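Local structure of RNA polymerase II subunit A C-terminal domain phosphatase SSU72 (Homo sapiens, 4H3K) at residues S34-S39 against L102-R107; S52-G57 against C121-D126. The protein dephosphorylates phosphoserine and phosphothreonine in the C-terminal domain of RNA polymerase II and takes part in RNA processing, transcription termination and pre-mRNA polyadenylation. The protein carries 1 engineered substitution. One frame throughout, in Å; residues are numbered along the deposited sequence.

How the contacts relate
From the N terminus, strand 27-32 runs into loop 34-37 and the first turn of helix 38-48; strand 52-57 follows at the edge of the five-stranded mixed sheet. Contact 1 closes a long loop when helix 101-109 comes back to segment 34-39. Contact 2 closes another when the chain before strand 127-130 passes strand 52-57. The segments alternate along the chain, so the two closures cross and neither nests in the other. Their centres lie about 17 Å apart, yet they touch where Asn35 packs on the backbone of Phe56 and Gly57. Contact 1 ties the phosphate site to helix 101-109, contact 2 the sheet edge to the incoming loop.

Contact 1: residues S34-S39 against L102-R107; sequences SNQNRS and LHMLDR. With PO4 (phosphate ion), chain F.
Met104 reaches from helix 101-109 to the back of segment 34-39, where its SD lies 3.5 Å from Gln36 O and its side chain crosses that of Gln36 at about a right angle. With CG anti to the backbone N (chi1 -173°), the methionine runs straight out from its helix and turns only at its last torsion, which brings CE near Gln36 OE1. Leu105 places its CD2 methyl 3.4 Å from Gln36 OE1. Met104, Leu105 and Gln36 are all buried, and Val62 and Leu64 of strand 62-64 with Tyr81 and Met84 of helix 81-98 close around the glutamine. Toward Arg107 the contact is looser. Its guanidinium presents an edge to Gln36 O, with NH2 3.5 Å away, but this partly exposed residue has its salt bridge with Glu41, while Gln36 O accepts a hydrogen bond from Asn108 ND2.

On the other face of the loop a phosphate ion, probably from the crystallisation liquor, is held more tightly. Its O1 takes nearly straight bonds from Gln36 N (2.7 Å) and Asn37 N (3.0 Å), O4 one from Ser34 N and O3 one from Arg38 N; Ser33 N and Ser32 OG bind the ion too. Arg38 adds its guanidinium edge: NE meets O3 at 2.6 Å (176°) and NH2 meets O4 at 2.8 Å. Glu132 forms a salt bridge with Arg38 NH1. The sequence from Ser32 to Arg38 fits the CX5R signature of cysteine-based phosphatases, with Ser32, probably the engineered site, where the nucleophilic cysteine is expected. A ring of backbone N-H groups and one arginine at the start of helix 38-48, whose dipole would add to the pull, implies a pocket built for the phosphoryl group of the substrate.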
ATOM      1  N   SER B  34       6.489   9.308  20.909  1.00 27.91           N
ATOM      2  CA  SER B  34       7.092  10.641  20.962  1.00 28.74           C
ATOM      3  C   SER B  34       8.260  10.834  19.987  1.00 28.52           C
ATOM      4  O   SER B  34       8.781  11.933  19.896  1.00 29.04           O
ATOM      5  CB  SER B  34       7.566  10.924  22.383  1.00 29.74           C
ATOM      6  OG  SER B  34       6.453  10.914  23.271  1.00 31.83           O
ATOM      7  N   ASN B  35       8.655   9.769  19.269  1.00 27.40           N
ATOM      8  CA  ASN B  35       9.889   9.756  18.430  1.00 26.89           C
ATOM      9  C   ASN B  35      11.091  10.275  19.227  1.00 27.36           C
ATOM     10  O   ASN B  35      11.853  11.159  18.769  1.00 28.45           O
ATOM     11  CB  ASN B  35       9.679  10.549  17.141  1.00 26.00           C
ATOM     12  CG  ASN B  35      10.723  10.264  16.086  1.00 28.20           C
ATOM     13  OD1 ASN B  35      11.409   9.198  16.065  1.00 29.57           O
ATOM     14  ND2 ASN B  35      10.842  11.192  15.172  1.00 23.88           N
ATOM     15  N   GLN B  36      11.263   9.715  20.421  1.00 26.87           N
ATOM     16  CA  GLN B  36      12.370  10.129  21.302  1.00 27.24           C
ATOM     17  C   GLN B  36      13.276   8.960  21.678  1.00 27.30           C
ATOM     18  O   GLN B  36      14.494   9.114  21.731  1.00 25.19           O
ATOM     19  CB  GLN B  36      11.820  10.708  22.590  1.00 27.86           C
ATOM     20  CG  GLN B  36      11.193  12.087  22.436  1.00 29.65           C
ATOM     21  CD  GLN B  36      12.262  13.147  22.134  1.00 33.63           C
ATOM     22  OE1 GLN B  36      13.451  12.889  22.259  1.00 32.43           O
ATOM     23  NE2 GLN B  36      11.831  14.324  21.715  1.00 37.03           N
ATOM     24  N   ASN B  37      12.650   7.808  21.961  1.00 26.27           N
ATOM     25  CA  ASN B  37      13.325   6.705  22.624  1.00 26.71           C
ATOM     26  C   ASN B  37      13.305   5.402  21.798  1.00 25.82           C
ATOM     27  O   ASN B  37      14.288   5.082  21.168  1.00 26.24           O
ATOM     28  CB  ASN B  37      12.747   6.522  24.048  1.00 27.70           C
ATOM     29  CG  ASN B  37      13.376   5.348  24.807  1.00 28.52           C
ATOM     30  OD1 ASN B  37      12.715   4.682  25.618  1.00 30.82           O
ATOM     31  ND2 ASN B  37      14.638   5.108  24.564  1.00 23.97           N
ATOM     32  N   ARG B  38      12.194   4.664  21.799  1.00 25.00           N
ATOM     33  CA  ARG B  38      12.157   3.370  21.102  1.00 24.49           C
ATOM     34  C   ARG B  38      12.461   3.464  19.597  1.00 24.24           C
ATOM     35  O   ARG B  38      13.270   2.695  19.056  1.00 24.29           O
ATOM     36  CB  ARG B  38      10.834   2.669  21.399  1.00 25.51           C
ATOM     37  CG  ARG B  38      10.704   2.359  22.894  1.00 25.09           C
ATOM     38  CD  ARG B  38       9.257   2.101  23.271  1.00 24.15           C
ATOM     39  NE  ARG B  38       8.440   3.322  23.176  1.00 24.72           N
ATOM     40  CZ  ARG B  38       7.117   3.342  23.270  1.00 25.98           C
ATOM     41  NH1 ARG B  38       6.452   2.209  23.462  1.00 27.53           N
ATOM     42  NH2 ARG B  38       6.439   4.493  23.162  1.00 25.85           N
ATOM     43  N   SER B  39      11.854   4.435  18.925  1.00 23.30           N
ATOM     44  CA  SER B  39      12.045   4.575  17.489  1.00 23.07           C
ATOM     45  C   SER B  39      13.429   5.120  17.137  1.00 23.76           C
ATOM     46  O   SER B  39      13.972   4.771  16.102  1.00 25.41           O
ATOM     47  CB  SER B  39      10.924   5.450  16.842  1.00 22.03           C
ATOM     48  OG  SER B  39      10.831   6.723  17.509  1.00 25.19           O
ATOM     49  N   LEU B 102      19.460  13.626  28.828  1.00 41.08           N
ATOM     50  CA  LEU B 102      20.334  14.549  28.075  1.00 41.40           C
ATOM     51  C   LEU B 102      21.157  13.799  27.030  1.00 40.40           C
ATOM     52  O   LEU B 102      21.301  14.252  25.890  1.00 39.87           O
ATOM     53  CB  LEU B 102      21.234  15.408  29.002  1.00 42.44           C
ATOM     54  CG  LEU B 102      20.513  16.450  29.880  1.00 42.22           C
ATOM     55  CD1 LEU B 102      21.528  17.229  30.735  1.00 44.56           C
ATOM     56  CD2 LEU B 102      19.592  17.435  29.107  1.00 41.68           C
ATOM     57  N   HIS B 103      21.681  12.652  27.426  1.00 40.92           N
ATOM     58  CA  HIS B 103      22.422  11.777  26.512  1.00 41.24           C
ATOM     59  C   HIS B 103      21.532  11.313  25.344  1.00 39.92           C
ATOM     60  O   HIS B 103      21.962  11.351  24.193  1.00 40.63           O
ATOM     61  CB  HIS B 103      23.029  10.584  27.270  1.00 41.85           C
ATOM     62  CG  HIS B 103      23.891   9.692  26.418  1.00 45.34           C
ATOM     63  ND1 HIS B 103      23.370   8.835  25.472  1.00 47.40           N
ATOM     64  CD2 HIS B 103      25.236   9.520  26.374  1.00 49.66           C
ATOM     65  CE1 HIS B 103      24.351   8.182  24.875  1.00 47.50           C
ATOM     66  NE2 HIS B 103      25.493   8.577  25.405  1.00 49.79           N
ATOM     67  N   MET B 104      20.296  10.894  25.644  1.00 39.23           N
ATOM     68  CA  MET B 104      19.323  10.483  24.608  1.00 37.36           C
ATOM     69  C   MET B 104      19.056  11.624  23.629  1.00 37.01           C
ATOM     70  O   MET B 104      19.097  11.426  22.416  1.00 35.78           O
ATOM     71  CB  MET B 104      18.011  10.048  25.249  1.00 37.14           C
ATOM     72  CG  MET B 104      16.991   9.445  24.263  1.00 35.40           C
ATOM     73  SD  MET B 104      15.444   9.191  25.139  1.00 35.70           S
ATOM     74  CE  MET B 104      14.767  10.856  25.227  1.00 31.30           C
ATOM     75  N   LEU B 105      18.797  12.819  24.165  1.00 36.54           N
ATOM     76  CA  LEU B 105      18.550  13.997  23.332  1.00 36.96           C
ATOM     77  C   LEU B 105      19.724  14.351  22.423  1.00 37.75           C
ATOM     78  O   LEU B 105      19.537  14.676  21.253  1.00 36.83           O
ATOM     79  CB  LEU B 105      18.113  15.203  24.180  1.00 37.17           C
ATOM     80  CG  LEU B 105      16.676  15.148  24.720  1.00 35.20           C
ATOM     81  CD1 LEU B 105      16.412  16.245  25.777  1.00 35.22           C
ATOM     82  CD2 LEU B 105      15.612  15.207  23.606  1.00 31.79           C
ATOM     83  N   ASP B 106      20.932  14.275  22.981  1.00 39.89           N
ATOM     84  CA  ASP B 106      22.171  14.466  22.233  1.00 40.74           C
ATOM     85  C   ASP B 106      22.332  13.427  21.133  1.00 39.64           C
ATOM     86  O   ASP B 106      22.670  13.769  20.000  1.00 40.01           O
ATOM     87  CB  ASP B 106      23.366  14.396  23.184  1.00 42.46           C
ATOM     88  CG  ASP B 106      24.672  14.668  22.487  1.00 46.12           C
ATOM     89  OD1 ASP B 106      24.859  15.803  22.010  1.00 49.10           O
ATOM     90  OD2 ASP B 106      25.507  13.745  22.410  1.00 49.07           O
ATOM     91  N   ARG B 107      22.095  12.162  21.459  1.00 38.36           N
ATOM     92  CA  ARG B 107      22.082  11.090  20.432  1.00 37.21           C
ATOM     93  C   ARG B 107      21.088  11.445  19.299  1.00 36.25           C
ATOM     94  O   ARG B 107      21.403  11.319  18.094  1.00 34.97           O
ATOM     95  CB  ARG B 107      21.722   9.741  21.087  1.00 36.89           C
ATOM     96  CG  ARG B 107      21.840   8.486  20.230  1.00 36.61           C
ATOM     97  CD  ARG B 107      20.648   8.279  19.251  1.00 32.10           C
ATOM     98  NE  ARG B 107      19.328   8.341  19.885  1.00 32.53           N
ATOM     99  CZ  ARG B 107      18.843   7.439  20.733  1.00 31.84           C
ATOM    100  NH1 ARG B 107      19.557   6.359  21.055  1.00 33.96           N
ATOM    101  NH2 ARG B 107      17.631   7.608  21.241  1.00 32.00           N
TER
HETATM  102  P   PO4 F 201       9.131   6.993  22.497  1.00 30.93           P
HETATM  103  O1  PO4 F 201       9.775   7.630  21.304  1.00 33.14           O
HETATM  104  O2  PO4 F 201       9.449   7.780  23.778  1.00 34.16           O
HETATM  105  O3  PO4 F 201       9.632   5.577  22.709  1.00 32.20           O
HETATM  106  O4  PO4 F 201       7.637   6.902  22.370  1.00 30.75           O

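Contact 2: residues S52-G57 against C121-D126; sequences SVRSFG and CKDLFD
Cys121 SG is approached by several groups at once: Asp123 N sends it a weak hydrogen bond (3.6 Å), Arg54 NH1 stands 3.7 Å away, and the Phe56 ring lies obliquely beside it, its centroid at 4.8 Å, in a sulfur-aromatic contact. The cysteine CB also packs on Phe56 CE1 (3.5 Å). Just beyond, Arg54 NH1 forms a salt bridge with Asp123 OD2; the modelled separation of 2.5 Å is very short and the bond strongly bent at 120°, so its exact length is doubtful. The guanidinium and carboxylate planes are turned 63° apart, and the other terminal nitrogen, NH2, pairs with Glu116. Bends at chi2 and chi3 turn the guanidinium toward Asp123 and the Phe56 ring, and one of its faces receives Phe56 CZ, 3.6 Å from the guanidinium plane and offset toward its rim. Deeper in, the Phe125 ring edge meets both: CE1 at Arg54 CG (3.7 Å), close to the ring plane, and CZ at Phe56 CE2. With a leucine in place of Arg54, Asp123 and Glu116 would probably lose this cationic partner, and the end of the Phe56 ring the guanidinium face it packs against. Both phenylalanines also rest on Ala29 of strand 27-32, so the loop entering strand 127-130 covers the face of the sheet at its edge strand 52-57, opposite the face where helix 38-48 packs on Val53 and Ser55.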
ATOM      1  N   SER B  52      17.922   1.551   4.984  1.00 30.42           N
ATOM      2  CA  SER B  52      17.303   2.813   4.705  1.00 31.20           C
ATOM      3  C   SER B  52      16.170   2.909   5.714  1.00 29.55           C
ATOM      4  O   SER B  52      15.259   2.104   5.706  1.00 28.99           O
ATOM      5  CB  SER B  52      16.778   2.784   3.263  1.00 32.90           C
ATOM      6  OG  SER B  52      15.893   3.859   3.025  1.00 35.35           O
ATOM      7  N   VAL B  53      16.272   3.856   6.630  1.00 29.15           N
ATOM      8  CA  VAL B  53      15.333   3.959   7.730  1.00 27.27           C
ATOM      9  C   VAL B  53      14.905   5.404   8.004  1.00 27.40           C
ATOM     10  O   VAL B  53      15.691   6.317   7.879  1.00 27.26           O
ATOM     11  CB  VAL B  53      15.881   3.244   8.998  1.00 27.25           C
ATOM     12  CG1 VAL B  53      17.286   3.733   9.380  1.00 27.65           C
ATOM     13  CG2 VAL B  53      14.892   3.338  10.193  1.00 24.51           C
ATOM     14  N   ARG B  54      13.633   5.577   8.350  1.00 25.93           N
ATOM     15  CA  ARG B  54      13.126   6.833   8.854  1.00 27.40           C
ATOM     16  C   ARG B  54      12.365   6.483  10.136  1.00 26.11           C
ATOM     17  O   ARG B  54      11.990   5.324  10.360  1.00 24.55           O
ATOM     18  CB  ARG B  54      12.174   7.497   7.848  1.00 27.79           C
ATOM     19  CG  ARG B  54      12.717   7.722   6.416  1.00 32.66           C
ATOM     20  CD  ARG B  54      13.115   9.157   6.119  1.00 39.05           C
ATOM     21  NE  ARG B  54      12.355  10.187   6.858  1.00 42.19           N
ATOM     22  CZ  ARG B  54      11.365  10.939   6.370  1.00 43.36           C
ATOM     23  NH1 ARG B  54      10.912  10.792   5.124  1.00 44.25           N
ATOM     24  NH2 ARG B  54      10.802  11.853   7.151  1.00 45.81           N
ATOM     25  N   SER B  55      12.145   7.481  10.977  1.00 25.41           N
ATOM     26  CA  SER B  55      11.482   7.246  12.230  1.00 24.03           C
ATOM     27  C   SER B  55      10.497   8.359  12.533  1.00 23.73           C
ATOM     28  O   SER B  55      10.665   9.494  12.075  1.00 24.01           O
ATOM     29  CB  SER B  55      12.520   7.121  13.345  1.00 24.30           C
ATOM     30  OG  SER B  55      13.157   8.356  13.567  1.00 25.78           O
ATOM     31  N   PHE B  56       9.452   8.019  13.294  1.00 23.05           N
ATOM     32  CA  PHE B  56       8.319   8.914  13.504  1.00 22.73           C
ATOM     33  C   PHE B  56       7.707   8.640  14.851  1.00 22.84           C
ATOM     34  O   PHE B  56       7.992   7.614  15.474  1.00 22.43           O
ATOM     35  CB  PHE B  56       7.225   8.693  12.428  1.00 22.53           C
ATOM     36  CG  PHE B  56       7.714   8.863  11.024  1.00 23.39           C
ATOM     37  CD1 PHE B  56       7.774  10.130  10.455  1.00 25.74           C
ATOM     38  CD2 PHE B  56       8.130   7.745  10.274  1.00 24.01           C
ATOM     39  CE1 PHE B  56       8.236  10.306   9.157  1.00 28.41           C
ATOM     40  CE2 PHE B  56       8.591   7.891   8.984  1.00 27.08           C
ATOM     41  CZ  PHE B  56       8.638   9.180   8.405  1.00 26.92           C
ATOM     42  N   GLY B  57       6.847   9.561  15.282  1.00 23.73           N
ATOM     43  CA  GLY B  57       5.976   9.337  16.434  1.00 24.79           C
ATOM     44  C   GLY B  57       4.515   9.559  16.026  1.00 25.09           C
ATOM     45  O   GLY B  57       4.232  10.355  15.145  1.00 26.05           O
ATOM     46  N   CYS B 121       3.925  12.903   7.412  1.00 44.77           N
ATOM     47  CA  CYS B 121       4.825  12.498   6.335  1.00 46.50           C
ATOM     48  C   CYS B 121       4.096  11.754   5.226  1.00 45.82           C
ATOM     49  O   CYS B 121       3.032  11.173   5.451  1.00 45.22           O
ATOM     50  CB  CYS B 121       5.982  11.648   6.864  1.00 45.86           C
ATOM     51  SG  CYS B 121       7.337  11.451   5.674  1.00 51.73           S
ATOM     52  N   LYS B 122       4.724  11.752   4.051  1.00 46.14           N
ATOM     53  CA  LYS B 122       4.152  11.249   2.799  1.00 47.24           C
ATOM     54  C   LYS B 122       5.111  10.290   2.056  1.00 46.48           C
ATOM     55  O   LYS B 122       4.939  10.042   0.856  1.00 47.58           O
ATOM     56  CB  LYS B 122       3.813  12.440   1.890  1.00 48.96           C
ATOM     57  CG  LYS B 122       5.018  13.403   1.589  1.00 51.97           C
ATOM     58  CD  LYS B 122       6.016  13.538   2.784  1.00 54.65           C
ATOM     59  CE  LYS B 122       6.648  14.925   2.880  1.00 55.81           C
ATOM     60  NZ  LYS B 122       8.034  14.916   2.318  1.00 56.98           N
ATOM     61  N   ASP B 123       6.112   9.764   2.766  1.00 44.56           N
ATOM     62  CA  ASP B 123       7.116   8.856   2.193  1.00 42.95           C
ATOM     63  C   ASP B 123       6.575   7.433   2.039  1.00 40.12           C
ATOM     64  O   ASP B 123       5.647   7.063   2.744  1.00 39.07           O
ATOM     65  CB  ASP B 123       8.329   8.819   3.112  1.00 43.54           C
ATOM     66  CG  ASP B 123       9.625   9.014   2.372  1.00 46.37           C
ATOM     67  OD1 ASP B 123       9.747   8.483   1.249  1.00 47.35           O
ATOM     68  OD2 ASP B 123      10.518   9.698   2.934  1.00 48.13           O
ATOM     69  N   LEU B 124       7.151   6.643   1.125  1.00 37.51           N
ATOM     70  CA  LEU B 124       6.774   5.229   0.980  1.00 35.11           C
ATOM     71  C   LEU B 124       7.773   4.288   1.642  1.00 32.91           C
ATOM     72  O   LEU B 124       8.996   4.492   1.547  1.00 33.54           O
ATOM     73  CB  LEU B 124       6.604   4.824  -0.491  1.00 36.28           C
ATOM     74  CG  LEU B 124       5.728   5.706  -1.398  1.00 38.84           C
ATOM     75  CD1 LEU B 124       5.644   5.144  -2.823  1.00 40.02           C
ATOM     76  CD2 LEU B 124       4.344   5.855  -0.803  1.00 39.88           C
ATOM     77  N   PHE B 125       7.245   3.262   2.312  1.00 29.09           N
ATOM     78  CA  PHE B 125       8.061   2.205   2.905  1.00 26.62           C
ATOM     79  C   PHE B 125       7.617   0.813   2.444  1.00 25.50           C
ATOM     80  O   PHE B 125       6.505   0.622   1.937  1.00 24.88           O
ATOM     81  CB  PHE B 125       7.979   2.317   4.433  1.00 26.34           C
ATOM     82  CG  PHE B 125       8.369   3.667   4.925  1.00 25.30           C
ATOM     83  CD1 PHE B 125       9.716   4.015   5.008  1.00 26.83           C
ATOM     84  CD2 PHE B 125       7.411   4.619   5.196  1.00 23.71           C
ATOM     85  CE1 PHE B 125      10.094   5.273   5.433  1.00 26.41           C
ATOM     86  CE2 PHE B 125       7.787   5.913   5.598  1.00 26.75           C
ATOM     87  CZ  PHE B 125       9.131   6.227   5.717  1.00 25.06           C
ATOM     88  N   ASP B 126       8.513  -0.136   2.611  1.00 25.31           N
ATOM     89  CA  ASP B 126       8.204  -1.546   2.437  1.00 25.45           C
ATOM     90  C   ASP B 126       7.612  -2.078   3.729  1.00 24.36           C
ATOM     91  O   ASP B 126       6.729  -2.942   3.714  1.00 24.56           O
ATOM     92  CB  ASP B 126       9.495  -2.325   2.142  1.00 25.99           C
ATOM     93  CG  ASP B 126      10.162  -1.877   0.827  1.00 29.38           C
ATOM     94  OD1 ASP B 126       9.452  -1.738  -0.175  1.00 30.24           O
ATOM     95  OD2 ASP B 126      11.388  -1.703   0.803  1.00 31.59           O
TER